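Local coordinates for methylxanthine N1-demethylase NdmA (Pseudomonas putida, PDB 6ICN), which catalyses the N1-demethylation of caffeine to theobromine and formaldehyde, using a Rieske [2Fe-2S] cluster, oxygen and electrons from NADH, at residues 80-85 with 100-105; 266-271 with 280-285. One frame throughout, in Å; residues are numbered along the deposited sequence.

Contact 1 of 2, residues 80-85 with 100-105; sequences CAHRSA and PYHGWQ. With FES (Fe2/s2 (inorganic) cluster), chain D.
H82 and H102 meet at one iron: H82 ND1 and H102 ND1 each lie 2.2 Å from FE2 of the cluster. The two nitrogens stand 3.1 Å apart because they share that metal, and the imidazoles form an offset edge-to-face pair, the edge of H82 toward the face of H102, with planes at 76°. C80 SG reaches FE1 at 2.4 Å, the other protein ligand of that iron being C99.

The sulfides have their own neighbours. Backbone R83 N approaches S1 at 3.3 Å, and S2 lies over a face of the W104 indole, 3.4 Å from W104 CD1. That same indole carries H82: H82 CB sits 3.4 Å from the centroid of the six-membered ring in a CH-pi contact only 7° off the normal. With CG anti to the backbone N (chi1 180°), the H82 imidazole extends past the indole to FE2, while R83 CG covers its opposite face.

Farther out, D329 and D188 of the second subunit accept hydrogen bonds from H82 NE2 and H102 NE2, which would probably polarise both imidazoles. Two loops, each giving one cysteine and one histidine to a [2Fe-2S] cluster, are the signature of a Rieske domain.

Contact 2 of 2, residues 266-271 with 280-285; sequences LFNVSC and NFLIFA. With CFF (caffeine), chain F.
S270 and N280 join their side chains across an antiparallel beta hairpin, whose strands 263-274 and 277-286 lie in the sheet of the catalytic domain. The short segments run at 168° with axes 4.7 Å apart. F267 with I283 and V269 with F281 are the hydrogen-bonded pairs, each closed by two backbone bonds; F267 N to I283 O, at 2.8 Å, is one of the four.

N280 can be followed outward. Its CB leaves on the face that also carries N268 and L282, and with CG beside the backbone N (chi1 -58°) the amide comes over toward the neighbouring strand. At the tip, N280 OD1 accepts the hydroxyl of S270, OG to OD1 2.7 Å, nearly along the C=O axis (164°). OD1 also lies 3.2 Å from S270 CB, while N280 ND2 is held by T278 and the carbonyl of Y173, so both ends of the buried amide are engaged. With an alanine in place of this asparagine, the S270 hydroxyl would probably lose this acceptor, and T278 and the Y173 carbonyl their side-chain amide partner.

On the same face, L282 CD1 lies 4.2 Å from L266 CB, and the L282 side chain also touches N300 and F304 of helix 293-313. N268 ND2 is hydrogen-bonded to Y173 OH. The opposite face carries the apolar side chains of F267, V269, F281 and I283: F267 and I283 lie side by side, pointing the same way, V269 CG1 meets F281 CB, and the edge of the F281 ring, in plane, faces V269 O. I283 also touches F157, whose ring meets that of F267.

L266 carries the hairpin to the substrate. Its CD2 rests on F284 CB at 3.9 Å, and its other methyl, CD1, reaches caffeine, 3.4 Å from C4 and 3.5 Å from N9.

How the contacts relate
Along the chain the contacts come in series: contact 1 closes within the Rieske range before contact 2 opens within the vanillate O-demethylase type C-terminal range. Their centres are 35 Å apart and their nearest atoms about 20 Å, with no touch and no shared sheet. Contact 1 joins two loops at the cluster, 31 Å from the centre of the chain; contact 2 lies 7 Å from that centre, on the seven-stranded antiparallel sheet that contributes L266 to the caffeine pocket. The second subunit packs on contact 1 but not on contact 2, which fits the Rieske oxygenase scheme, in which electrons probably pass from a cluster to the metal site of a neighbouring subunit.

Contact 1 of 2, residues 80-85 with 100-105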
# COMPACT_ATOMS: atom_id res chain seq x y z
N CYS A 80 -34.00 2.11 -8.07
CA CYS A 80 -35.33 1.60 -7.77
C CYS A 80 -36.32 2.74 -7.57
O CYS A 80 -36.00 3.77 -6.97
CB CYS A 80 -35.26 0.72 -6.51
SG CYS A 80 -36.82 -0.02 -6.02
N ALA A 81 -37.56 2.54 -8.05
CA ALA A 81 -38.60 3.57 -7.93
C ALA A 81 -39.05 3.81 -6.49
O ALA A 81 -39.56 4.88 -6.19
CB ALA A 81 -39.82 3.19 -8.78
N HIS A 82 -38.85 2.83 -5.60
CA HIS A 82 -39.35 2.87 -4.23
C HIS A 82 -38.54 3.85 -3.38
O HIS A 82 -39.04 4.91 -2.98
CB HIS A 82 -39.31 1.46 -3.64
CG HIS A 82 -39.80 1.38 -2.23
ND1 HIS A 82 -39.22 0.57 -1.29
CD2 HIS A 82 -40.81 2.01 -1.60
CE1 HIS A 82 -39.87 0.68 -0.14
NE2 HIS A 82 -40.84 1.56 -0.31
N ARG A 83 -37.28 3.49 -3.09
CA ARG A 83 -36.43 4.33 -2.25
C ARG A 83 -35.04 4.50 -2.86
O ARG A 83 -34.06 4.76 -2.14
CB ARG A 83 -36.33 3.76 -0.82
CG ARG A 83 -37.66 3.81 -0.05
CD ARG A 83 -38.05 5.27 0.20
NE ARG A 83 -39.20 5.47 1.08
CZ ARG A 83 -40.44 5.73 0.66
NH1 ARG A 83 -40.72 5.77 -0.64
NH2 ARG A 83 -41.40 5.97 1.56
N SER A 84 -34.92 4.37 -4.18
CA SER A 84 -33.75 4.81 -4.93
C SER A 84 -32.49 3.97 -4.68
O SER A 84 -31.41 4.39 -5.06
CB SER A 84 -33.42 6.28 -4.67
OG SER A 84 -34.55 7.11 -4.93
N ALA A 85 -32.61 2.76 -4.13
CA ALA A 85 -31.47 1.84 -4.07
C ALA A 85 -31.02 1.44 -5.48
O ALA A 85 -31.79 1.48 -6.45
CB ALA A 85 -31.82 0.58 -3.28
N PRO A 100 -32.44 -5.08 -3.96
CA PRO A 100 -31.92 -5.62 -2.69
C PRO A 100 -32.59 -5.10 -1.42
O PRO A 100 -32.49 -5.75 -0.37
CB PRO A 100 -30.45 -5.18 -2.71
CG PRO A 100 -30.46 -3.94 -3.51
CD PRO A 100 -31.48 -4.18 -4.61
N TYR A 101 -33.26 -3.94 -1.47
CA TYR A 101 -33.66 -3.27 -0.24
C TYR A 101 -34.98 -3.83 0.29
O TYR A 101 -35.04 -4.35 1.40
CB TYR A 101 -33.75 -1.76 -0.49
CG TYR A 101 -33.64 -0.88 0.77
CD1 TYR A 101 -33.69 -1.42 2.05
CD2 TYR A 101 -33.51 0.50 0.64
CE1 TYR A 101 -33.59 -0.59 3.19
CE2 TYR A 101 -33.41 1.34 1.77
CZ TYR A 101 -33.45 0.77 3.04
OH TYR A 101 -33.34 1.60 4.15
N HIS A 102 -36.06 -3.73 -0.50
CA HIS A 102 -37.34 -4.28 -0.06
C HIS A 102 -37.90 -5.28 -1.07
O HIS A 102 -39.09 -5.62 -1.01
CB HIS A 102 -38.36 -3.17 0.22
CG HIS A 102 -37.82 -2.03 1.03
ND1 HIS A 102 -37.21 -0.95 0.46
CD2 HIS A 102 -37.81 -1.80 2.37
CE1 HIS A 102 -36.85 -0.08 1.39
NE2 HIS A 102 -37.20 -0.58 2.56
N GLY A 103 -37.07 -5.74 -2.01
CA GLY A 103 -37.46 -6.88 -2.82
C GLY A 103 -38.46 -6.60 -3.93
O GLY A 103 -39.03 -7.56 -4.48
N TRP A 104 -38.69 -5.35 -4.31
CA TRP A 104 -39.56 -5.12 -5.46
C TRP A 104 -38.98 -5.81 -6.70
O TRP A 104 -37.77 -5.81 -6.92
CB TRP A 104 -39.71 -3.63 -5.75
CG TRP A 104 -40.54 -2.85 -4.78
CD1 TRP A 104 -40.85 -3.18 -3.49
CD2 TRP A 104 -41.17 -1.58 -5.02
NE1 TRP A 104 -41.62 -2.19 -2.91
CE2 TRP A 104 -41.84 -1.21 -3.84
CE3 TRP A 104 -41.22 -0.73 -6.13
CZ2 TRP A 104 -42.55 -0.01 -3.73
CZ3 TRP A 104 -41.93 0.46 -6.02
CH2 TRP A 104 -42.58 0.81 -4.83
N GLN A 105 -39.85 -6.40 -7.53
CA GLN A 105 -39.39 -7.13 -8.71
C GLN A 105 -39.83 -6.41 -9.97
O GLN A 105 -41.01 -6.10 -10.13
CB GLN A 105 -39.94 -8.56 -8.72
CG GLN A 105 -39.48 -9.37 -7.53
CD GLN A 105 -39.87 -10.83 -7.70
OE1 GLN A 105 -40.77 -11.15 -8.48
NE2 GLN A 105 -39.19 -11.72 -6.99
FE1 FES D . -36.04 -0.96 -3.98
FE2 FES D . -37.33 -0.46 -1.70
S1 FES D . -35.62 0.70 -2.59
S2 FES D . -37.60 -2.19 -3.03

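Contact 2 of 2, residues 266-271 with 280-285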
# COMPACT_ATOMS: atom_id res chain seq x y z
N LEU A 266 -9.58 -5.80 -37.27
CA LEU A 266 -9.63 -5.12 -35.98
C LEU A 266 -10.94 -4.36 -35.86
O LEU A 266 -11.27 -3.54 -36.73
CB LEU A 266 -8.46 -4.16 -35.80
CG LEU A 266 -7.07 -4.78 -35.94
CD1 LEU A 266 -6.06 -3.67 -36.19
CD2 LEU A 266 -6.70 -5.57 -34.69
N PHE A 267 -11.69 -4.63 -34.80
CA PHE A 267 -12.95 -3.94 -34.55
C PHE A 267 -12.79 -3.21 -33.23
O PHE A 267 -12.67 -3.85 -32.17
CB PHE A 267 -14.12 -4.92 -34.54
CG PHE A 267 -15.44 -4.29 -34.21
CD1 PHE A 267 -16.16 -3.58 -35.18
CD2 PHE A 267 -15.99 -4.42 -32.94
CE1 PHE A 267 -17.39 -3.03 -34.88
CE2 PHE A 267 -17.24 -3.85 -32.63
CZ PHE A 267 -17.94 -3.16 -33.60
N ASN A 268 -12.75 -1.89 -33.28
CA ASN A 268 -12.52 -1.08 -32.09
C ASN A 268 -13.69 -0.13 -31.90
O ASN A 268 -14.09 0.56 -32.84
CB ASN A 268 -11.19 -0.31 -32.20
CG ASN A 268 -10.75 0.27 -30.86
OD1 ASN A 268 -11.06 1.43 -30.56
ND2 ASN A 268 -10.06 -0.54 -30.02
N VAL A 269 -14.25 -0.10 -30.69
CA VAL A 269 -15.35 0.81 -30.39
C VAL A 269 -15.22 1.34 -28.96
O VAL A 269 -14.81 0.61 -28.04
CB VAL A 269 -16.72 0.12 -30.64
CG1 VAL A 269 -16.86 -1.19 -29.81
CG2 VAL A 269 -17.88 1.09 -30.40
N SER A 270 -15.54 2.62 -28.78
CA SER A 270 -15.42 3.29 -27.49
C SER A 270 -16.80 3.51 -26.89
O SER A 270 -17.69 4.05 -27.55
CB SER A 270 -14.71 4.66 -27.62
OG SER A 270 -13.43 4.56 -28.21
N CYS A 271 -16.96 3.12 -25.63
CA CYS A 271 -18.12 3.55 -24.84
C CYS A 271 -17.84 4.93 -24.24
O CYS A 271 -16.89 5.07 -23.44
CB CYS A 271 -18.43 2.56 -23.73
SG CYS A 271 -19.82 3.03 -22.65
N ASN A 280 -13.11 1.08 -23.63
CA ASN A 280 -12.84 0.74 -25.01
C ASN A 280 -12.83 -0.77 -25.22
O ASN A 280 -12.39 -1.53 -24.36
CB ASN A 280 -11.51 1.36 -25.45
CG ASN A 280 -11.53 2.87 -25.28
OD1 ASN A 280 -12.19 3.57 -26.05
ND2 ASN A 280 -10.87 3.37 -24.23
N PHE A 281 -13.33 -1.19 -26.38
CA PHE A 281 -13.43 -2.60 -26.73
C PHE A 281 -12.66 -2.87 -28.02
O PHE A 281 -12.77 -2.10 -28.98
CB PHE A 281 -14.91 -3.01 -26.91
CG PHE A 281 -15.77 -2.76 -25.70
CD1 PHE A 281 -16.33 -1.49 -25.47
CD2 PHE A 281 -16.01 -3.77 -24.77
CE1 PHE A 281 -17.12 -1.25 -24.35
CE2 PHE A 281 -16.80 -3.53 -23.63
CZ PHE A 281 -17.36 -2.28 -23.42
N LEU A 282 -11.87 -3.94 -28.02
CA LEU A 282 -11.23 -4.45 -29.23
C LEU A 282 -11.62 -5.91 -29.42
O LEU A 282 -11.48 -6.73 -28.51
CB LEU A 282 -9.70 -4.35 -29.17
CG LEU A 282 -9.00 -4.94 -30.41
CD1 LEU A 282 -9.27 -4.06 -31.63
CD2 LEU A 282 -7.50 -5.14 -30.20
N ILE A 283 -12.15 -6.21 -30.60
CA ILE A 283 -12.36 -7.57 -31.06
C ILE A 283 -11.48 -7.75 -32.29
O ILE A 283 -11.47 -6.88 -33.16
CB ILE A 283 -13.83 -7.84 -31.41
CG1 ILE A 283 -14.75 -7.43 -30.27
CG2 ILE A 283 -14.05 -9.32 -31.76
CD1 ILE A 283 -16.22 -7.62 -30.57
N PHE A 284 -10.75 -8.86 -32.37
CA PHE A 284 -9.93 -9.06 -33.56
C PHE A 284 -10.13 -10.46 -34.10
O PHE A 284 -10.36 -11.42 -33.35
CB PHE A 284 -8.42 -8.75 -33.33
CG PHE A 284 -7.73 -9.69 -32.39
CD1 PHE A 284 -7.73 -9.45 -31.02
CD2 PHE A 284 -7.06 -10.80 -32.87
CE1 PHE A 284 -7.08 -10.32 -30.16
CE2 PHE A 284 -6.41 -11.68 -32.01
CZ PHE A 284 -6.43 -11.44 -30.65
N ALA A 285 -10.06 -10.56 -35.43
CA ALA A 285 -10.31 -11.82 -36.13
C ALA A 285 -9.17 -12.09 -37.08
O ALA A 285 -8.60 -11.16 -37.67
CB ALA A 285 -11.62 -11.78 -36.92
N1 CFF F . -4.35 0.44 -34.84
C2 CFF F . -3.83 -0.07 -36.01
C10 CFF F . -4.87 1.79 -34.81
C6 CFF F . -4.38 -0.31 -33.73
N3 CFF F . -3.34 -1.33 -36.04
O11 CFF F . -3.80 0.60 -37.00
C12 CFF F . -2.78 -1.88 -37.28
C4 CFF F . -3.37 -2.09 -34.92
C5 CFF F . -3.88 -1.60 -33.78
N9 CFF F . -2.96 -3.35 -34.68
O13 CFF F . -4.84 0.14 -32.72
N7 CFF F . -3.80 -2.56 -32.84
C8 CFF F . -3.23 -3.63 -33.40
C14 CFF F . -4.16 -2.72 -31.44